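Local structure of dTDP-glucose 4,6-dehydratase (Klebsiella pneumoniae, 5U4Q) at residues 185-196 and 323-334. The protein probably catalyses the NAD-dependent dehydration of dTDP-glucose to its 4-keto-6-deoxy derivative, as a member of the NAD-dependent epimerase/dehydratase family. Sequence-based numbering, arbitrary orientation. Where two conformers were deposited one is given.
Sequences YGPWGRPDMALF and GVKNFVDWYKDY. With NAD (nicotinamide-adenine-dinucleotide), chain C.
P187 and F327 bring the two backbones closest, CA to CA 4.9 Å, where the type II turn G186-G189 and residues L195 and F196 lie against helix 320-334; no hydrogen bond crosses, and the contact is largely aromatic, with P187, L195 and V324 adding aliphatic packing. W330, with CG anti to the backbone N (chi1 170°), presents one face to the turn: the backbone N of W188 sits over its centre, while P187 CB packs on W330 CB at 3.6 Å. The indole edge of W330 points into the face of W188 in an edge-to-face pair with planes at 52°, its NE1 3.2 Å from W188 CE2. W188 in turn directs its own edge toward the face of Y334 in an offset edge-to-face pair. F196 receives the edges of W330 and Y331 in two offset edge-to-face pairs, the latter perpendicular (planes at 90°). F327 reaches from helix 320-334 between the G186 carbonyl, at its ring edge, and L195 and F196: L195 CB makes a CH-pi contact over its face, 4.2 Å from the ring centroid, and F327 CZ meets F196 CA at 3.4 Å. Toward the N-terminal end of 323-334, Y185 OH comes within 3.5 Å of G323 CA, a close approach possible because glycine has no side chain; a CB there would collide with the hydroxyl. Beyond the turn, R190 holds D192 side-on through NE and NH2, while its NH1 donates to NAD O2N at 3.0 Å. An aromatic cluster thus joins the C-terminal helix to the loop that follows strand 176-185 of the Rossmann-type sheet and carries an arginine to the NAD pyrophosphate.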
loop_
_atom_site.group_PDB
_atom_site.type_symbol
_atom_site.label_atom_id
_atom_site.label_comp_id
_atom_site.label_asym_id
_atom_site.label_seq_id
_atom_site.Cartn_x
_atom_site.Cartn_y
_atom_site.Cartn_z
ATOM N N TYR A 185 7.273 -23.954 -6.124
ATOM C CA TYR A 185 7.887 -25.077 -5.419
ATOM C C TYR A 185 9.090 -25.641 -6.179
ATOM O O TYR A 185 9.222 -25.480 -7.391
ATOM C CB TYR A 185 6.853 -26.192 -5.167
ATOM C CG TYR A 185 6.531 -27.061 -6.363
ATOM C CD1 TYR A 185 5.598 -26.660 -7.323
ATOM C CD2 TYR A 185 7.123 -28.320 -6.510
ATOM C CE1 TYR A 185 5.318 -27.454 -8.412
ATOM C CE2 TYR A 185 6.830 -29.128 -7.581
ATOM C CZ TYR A 185 5.909 -28.719 -8.529
ATOM O OH TYR A 185 5.616 -29.519 -9.627
ATOM N N GLY A 186 9.967 -26.297 -5.445
ATOM C CA GLY A 186 11.094 -26.977 -6.055
ATOM C C GLY A 186 12.364 -26.960 -5.265
ATOM O O GLY A 186 12.408 -26.480 -4.125
ATOM N N PRO A 187 13.432 -27.511 -5.878
ATOM C CA PRO A 187 14.751 -27.515 -5.249
ATOM C C PRO A 187 15.161 -26.134 -4.699
ATOM O O PRO A 187 14.867 -25.097 -5.306
ATOM C CB PRO A 187 15.668 -27.962 -6.378
ATOM C CG PRO A 187 14.801 -28.825 -7.223
ATOM C CD PRO A 187 13.440 -28.183 -7.185
ATOM N N TRP A 188 15.761 -26.145 -3.515
ATOM C CA TRP A 188 16.174 -24.929 -2.819
ATOM C C TRP A 188 14.975 -24.075 -2.396
ATOM O O TRP A 188 15.109 -22.863 -2.191
ATOM C CB TRP A 188 17.171 -24.097 -3.652
ATOM C CG TRP A 188 18.345 -24.889 -4.099
ATOM C CD1 TRP A 188 18.567 -25.392 -5.332
ATOM C CD2 TRP A 188 19.470 -25.250 -3.297
ATOM N NE1 TRP A 188 19.780 -26.077 -5.357
ATOM C CE2 TRP A 188 20.338 -26.013 -4.114
ATOM C CE3 TRP A 188 19.806 -25.048 -1.949
ATOM C CZ2 TRP A 188 21.547 -26.553 -3.632
ATOM C CZ3 TRP A 188 21.014 -25.604 -1.460
ATOM C CH2 TRP A 188 21.855 -26.351 -2.313
ATOM N N GLY A 189 13.797 -24.715 -2.254
ATOM C CA GLY A 189 12.588 -24.058 -1.818
ATOM C C GLY A 189 12.644 -23.518 -0.402
ATOM O O GLY A 189 13.692 -23.584 0.272
ATOM N N ARG A 190 11.531 -22.961 0.047
ATOM C CA ARG A 190 11.493 -22.444 1.407
ATOM C C ARG A 190 10.796 -23.433 2.356
ATOM O O ARG A 190 9.744 -24.014 2.010
ATOM C CB ARG A 190 10.924 -21.042 1.442
ATOM C CG ARG A 190 9.697 -20.877 0.622
ATOM C CD ARG A 190 9.379 -19.427 0.408
ATOM N NE ARG A 190 8.991 -18.785 1.647
ATOM C CZ ARG A 190 8.372 -17.606 1.705
ATOM N NH1 ARG A 190 8.053 -16.937 0.589
ATOM N NH2 ARG A 190 8.045 -17.105 2.886
ATOM N N PRO A 191 11.382 -23.656 3.554
ATOM C CA PRO A 191 10.850 -24.679 4.464
ATOM C C PRO A 191 9.429 -24.476 4.973
ATOM O O PRO A 191 8.807 -25.451 5.419
ATOM C CB PRO A 191 11.831 -24.689 5.645
ATOM C CG PRO A 191 12.734 -23.529 5.450
ATOM C CD PRO A 191 12.660 -23.084 4.029
ATOM N N ASP A 192 8.946 -23.239 4.930
ATOM C CA ASP A 192 7.613 -22.895 5.424
ATOM C C ASP A 192 6.503 -22.973 4.391
ATOM O O ASP A 192 5.357 -22.635 4.702
ATOM C CB ASP A 192 7.619 -21.460 6.010
ATOM C CG ASP A 192 7.934 -20.405 4.960
ATOM O OD1 ASP A 192 8.833 -20.668 4.126
ATOM O OD2 ASP A 192 7.281 -19.331 4.945
HETATM N N MSE A 193 6.818 -23.423 3.173
HETATM C CA MSE A 193 5.811 -23.477 2.120
HETATM C C MSE A 193 5.905 -24.667 1.218
HETATM O O MSE A 193 6.939 -25.338 1.137
HETATM C CB MSE A 193 5.962 -22.261 1.196
HETATM C CG MSE A 193 5.944 -20.949 1.955
HETATM SE SE MSE A 193 5.610 -19.415 0.768
HETATM C CE MSE A 193 5.029 -18.167 2.172
ATOM N N ALA A 194 4.789 -24.933 0.539
ATOM C CA ALA A 194 4.716 -25.921 -0.552
ATOM C C ALA A 194 5.223 -27.316 -0.245
ATOM O O ALA A 194 4.955 -27.824 0.837
ATOM C CB ALA A 194 5.406 -25.324 -1.770
ATOM N N LEU A 195 5.954 -27.955 -1.172
ATOM C CA LEU A 195 6.379 -29.323 -0.937
ATOM C C LEU A 195 7.347 -29.462 0.221
ATOM O O LEU A 195 7.350 -30.451 0.939
ATOM C CB LEU A 195 7.023 -29.923 -2.160
ATOM C CG LEU A 195 6.196 -30.051 -3.413
ATOM C CD1 LEU A 195 6.999 -30.872 -4.400
ATOM C CD2 LEU A 195 4.867 -30.741 -3.093
ATOM N N PHE A 196 8.215 -28.465 0.394
ATOM C CA PHE A 196 9.183 -28.470 1.477
ATOM C C PHE A 196 8.421 -28.528 2.819
ATOM O O PHE A 196 8.767 -29.307 3.702
ATOM C CB PHE A 196 10.037 -27.188 1.339
ATOM C CG PHE A 196 11.393 -27.229 1.989
ATOM C CD1 PHE A 196 11.678 -27.979 3.130
ATOM C CD2 PHE A 196 12.378 -26.388 1.495
ATOM C CE1 PHE A 196 12.947 -27.941 3.695
ATOM C CE2 PHE A 196 13.628 -26.329 2.072
ATOM C CZ PHE A 196 13.906 -27.090 3.175
ATOM N N GLY A 323 8.055 -32.661 -10.963
ATOM C CA GLY A 323 8.379 -31.618 -9.997
ATOM C C GLY A 323 8.629 -32.170 -8.600
ATOM O O GLY A 323 9.562 -31.787 -7.905
ATOM N N VAL A 324 7.773 -33.107 -8.192
ATOM C CA VAL A 324 7.910 -33.733 -6.884
ATOM C C VAL A 324 9.200 -34.551 -6.810
ATOM O O VAL A 324 9.929 -34.459 -5.822
ATOM C CB VAL A 324 6.680 -34.604 -6.549
ATOM C CG1 VAL A 324 6.965 -35.489 -5.336
ATOM C CG2 VAL A 324 5.475 -33.729 -6.345
ATOM N N LYS A 325 9.479 -35.335 -7.853
ATOM C CA LYS A 325 10.731 -36.108 -7.897
ATOM C C LYS A 325 11.951 -35.168 -7.831
ATOM O O LYS A 325 12.925 -35.458 -7.120
ATOM C CB LYS A 325 10.802 -36.997 -9.136
ATOM C CG LYS A 325 9.822 -38.171 -9.116
ATOM C CD LYS A 325 9.816 -38.863 -10.470
ATOM C CE LYS A 325 8.769 -39.966 -10.534
ATOM N NZ LYS A 325 9.324 -41.191 -9.917
ATOM N N ASN A 326 11.884 -34.042 -8.540
ATOM C CA ASN A 326 12.991 -33.070 -8.530
ATOM C C ASN A 326 13.210 -32.518 -7.125
ATOM O O ASN A 326 14.354 -32.399 -6.627
ATOM C CB ASN A 326 12.721 -31.923 -9.507
ATOM C CG ASN A 326 12.744 -32.365 -10.967
ATOM O OD1 ASN A 326 13.211 -33.455 -11.291
ATOM N ND2 ASN A 326 12.215 -31.537 -11.841
ATOM N N PHE A 327 12.111 -32.203 -6.446
ATOM C CA PHE A 327 12.205 -31.691 -5.111
ATOM C C PHE A 327 12.859 -32.693 -4.165
ATOM O O PHE A 327 13.751 -32.360 -3.393
ATOM C CB PHE A 327 10.844 -31.260 -4.532
ATOM C CG PHE A 327 10.965 -30.788 -3.138
ATOM C CD1 PHE A 327 11.454 -29.508 -2.888
ATOM C CD2 PHE A 327 10.744 -31.623 -2.056
ATOM C CE1 PHE A 327 11.698 -29.067 -1.607
ATOM C CE2 PHE A 327 10.982 -31.177 -0.768
ATOM C CZ PHE A 327 11.462 -29.905 -0.544
ATOM N N VAL A 328 12.376 -33.928 -4.219
ATOM C CA VAL A 328 12.861 -34.965 -3.291
ATOM C C VAL A 328 14.337 -35.284 -3.534
ATOM O O VAL A 328 15.093 -35.451 -2.587
ATOM C CB VAL A 328 11.953 -36.196 -3.322
ATOM C CG1 VAL A 328 12.589 -37.378 -2.576
ATOM C CG2 VAL A 328 10.606 -35.840 -2.710
ATOM N N ASP A 329 14.733 -35.318 -4.796
ATOM C CA ASP A 329 16.151 -35.497 -5.153
ATOM C C ASP A 329 17.007 -34.417 -4.504
ATOM O O ASP A 329 18.035 -34.705 -3.896
ATOM C CB ASP A 329 16.308 -35.483 -6.665
ATOM C CG ASP A 329 17.751 -35.441 -7.109
ATOM O OD1 ASP A 329 18.475 -36.457 -6.997
ATOM O OD2 ASP A 329 18.190 -34.387 -7.596
ATOM N N TRP A 330 16.544 -33.169 -4.575
ATOM C CA TRP A 330 17.266 -32.079 -3.931
ATOM C C TRP A 330 17.293 -32.253 -2.411
ATOM O O TRP A 330 18.347 -32.185 -1.777
ATOM C CB TRP A 330 16.657 -30.691 -4.275
ATOM C CG TRP A 330 17.271 -29.663 -3.409
ATOM C CD1 TRP A 330 18.507 -29.157 -3.533
ATOM C CD2 TRP A 330 16.734 -29.110 -2.193
ATOM N NE1 TRP A 330 18.790 -28.332 -2.488
ATOM C CE2 TRP A 330 17.725 -28.281 -1.642
ATOM C CE3 TRP A 330 15.504 -29.219 -1.529
ATOM C CZ2 TRP A 330 17.526 -27.562 -0.475
ATOM C CZ3 TRP A 330 15.320 -28.535 -0.370
ATOM C CH2 TRP A 330 16.317 -27.692 0.144
ATOM N N TYR A 331 16.132 -32.486 -1.824
ATOM C CA TYR A 331 15.998 -32.553 -0.370
ATOM C C TYR A 331 16.907 -33.655 0.234
ATOM O O TYR A 331 17.609 -33.413 1.206
ATOM C CB TYR A 331 14.541 -32.779 0.054
ATOM C CG TYR A 331 14.299 -32.732 1.533
ATOM C CD1 TYR A 331 14.519 -33.852 2.339
ATOM C CD2 TYR A 331 13.820 -31.583 2.135
ATOM C CE1 TYR A 331 14.301 -33.791 3.709
ATOM C CE2 TYR A 331 13.604 -31.514 3.508
ATOM C CZ TYR A 331 13.863 -32.618 4.284
ATOM O OH TYR A 331 13.630 -32.526 5.635
ATOM N N LYS A 332 16.864 -34.837 -0.363
ATOM C CA LYS A 332 17.633 -35.973 0.178
ATOM C C LYS A 332 19.108 -35.718 0.162
ATOM O O LYS A 332 19.826 -36.076 1.123
ATOM C CB LYS A 332 17.336 -37.257 -0.590
ATOM C CG LYS A 332 15.983 -37.865 -0.292
ATOM C CD LYS A 332 15.893 -39.251 -0.923
ATOM C CE LYS A 332 14.663 -39.995 -0.511
ATOM N NZ LYS A 332 14.750 -41.425 -0.980
ATOM N N ASP A 333 19.572 -35.128 -0.925
ATOM C CA ASP A 333 20.974 -34.809 -1.078
ATOM C C ASP A 333 21.387 -33.693 -0.133
ATOM O O ASP A 333 22.406 -33.802 0.548
ATOM C CB ASP A 333 21.264 -34.383 -2.504
ATOM C CG ASP A 333 22.718 -34.071 -2.717
ATOM O OD1 ASP A 333 23.506 -35.026 -2.849
ATOM O OD2 ASP A 333 23.047 -32.879 -2.772
ATOM N N TYR A 334 20.591 -32.627 -0.062
ATOM C CA TYR A 334 20.973 -31.481 0.770
ATOM C C TYR A 334 20.997 -31.839 2.244
ATOM O O TYR A 334 21.928 -31.428 2.969
ATOM C CB TYR A 334 20.053 -30.270 0.518
ATOM C CG TYR A 334 20.458 -29.078 1.344
ATOM C CD1 TYR A 334 21.587 -28.351 1.010
ATOM C CD2 TYR A 334 19.770 -28.730 2.486
ATOM C CE1 TYR A 334 22.003 -27.274 1.781
ATOM C CE2 TYR A 334 20.169 -27.637 3.258
ATOM C CZ TYR A 334 21.298 -26.925 2.896
ATOM O OH TYR A 334 21.742 -25.849 3.639
HETATM P PA NAD C . 12.339 -16.144 0.447
HETATM O O1A NAD C . 12.993 -17.453 0.224
HETATM O O2A NAD C . 11.952 -15.700 1.843
HETATM O O5B NAD C . 13.270 -15.018 -0.247
HETATM C C5B NAD C . 13.185 -13.624 0.021
HETATM C C4B NAD C . 14.566 -13.142 0.433
HETATM O O4B NAD C . 14.389 -11.747 0.743
HETATM C C3B NAD C . 15.113 -13.837 1.672
HETATM O O3B NAD C . 16.339 -14.552 1.460
HETATM C C2B NAD C . 15.243 -12.688 2.673
HETATM O O2B NAD C . 16.404 -12.800 3.519
HETATM C C1B NAD C . 15.241 -11.426 1.813
HETATM N N9A NAD C . 14.746 -10.233 2.520
HETATM C C8A NAD C . 13.595 -10.121 3.223
HETATM N N7A NAD C . 13.489 -8.898 3.749
HETATM C C5A NAD C . 14.573 -8.204 3.365
HETATM C C6A NAD C . 15.092 -6.845 3.623
HETATM N N6A NAD C . 14.426 -5.967 4.360
HETATM N N1A NAD C . 16.261 -6.542 3.059
HETATM C C2A NAD C . 16.974 -7.400 2.315
HETATM N N3A NAD C . 16.577 -8.664 2.062
HETATM C C4A NAD C . 15.390 -9.089 2.572
HETATM O O3 NAD C . 10.962 -16.020 -0.384
HETATM P PN NAD C . 10.686 -16.296 -1.946
HETATM O O1N NAD C . 11.920 -16.494 -2.723
HETATM O O2N NAD C . 9.544 -17.312 -1.939
HETATM O O5D NAD C . 10.026 -14.893 -2.314
HETATM C C5D NAD C . 10.480 -14.011 -3.337
HETATM C C4D NAD C . 9.355 -13.019 -3.580
HETATM O O4D NAD C . 8.248 -13.689 -4.225
HETATM C C3D NAD C . 8.755 -12.311 -2.371
HETATM O O3D NAD C . 8.507 -10.952 -2.739
HETATM C C2D NAD C . 7.424 -12.990 -2.146
HETATM O O2D NAD C . 6.430 -12.124 -1.560
HETATM C C1D NAD C . 7.029 -13.409 -3.547
HETATM N N1N NAD C . 6.176 -14.614 -3.559
HETATM C C2N NAD C . 6.671 -15.867 -3.437
HETATM C C3N NAD C . 5.829 -16.992 -3.456
HETATM C C7N NAD C . 6.312 -18.442 -3.321
HETATM O O7N NAD C . 5.514 -19.372 -3.517
HETATM N N7N NAD C . 7.563 -18.770 -2.954
HETATM C C4N NAD C . 4.469 -16.801 -3.568
HETATM C C5N NAD C . 3.974 -15.509 -3.679
HETATM C C6N NAD C . 4.838 -14.420 -3.651
#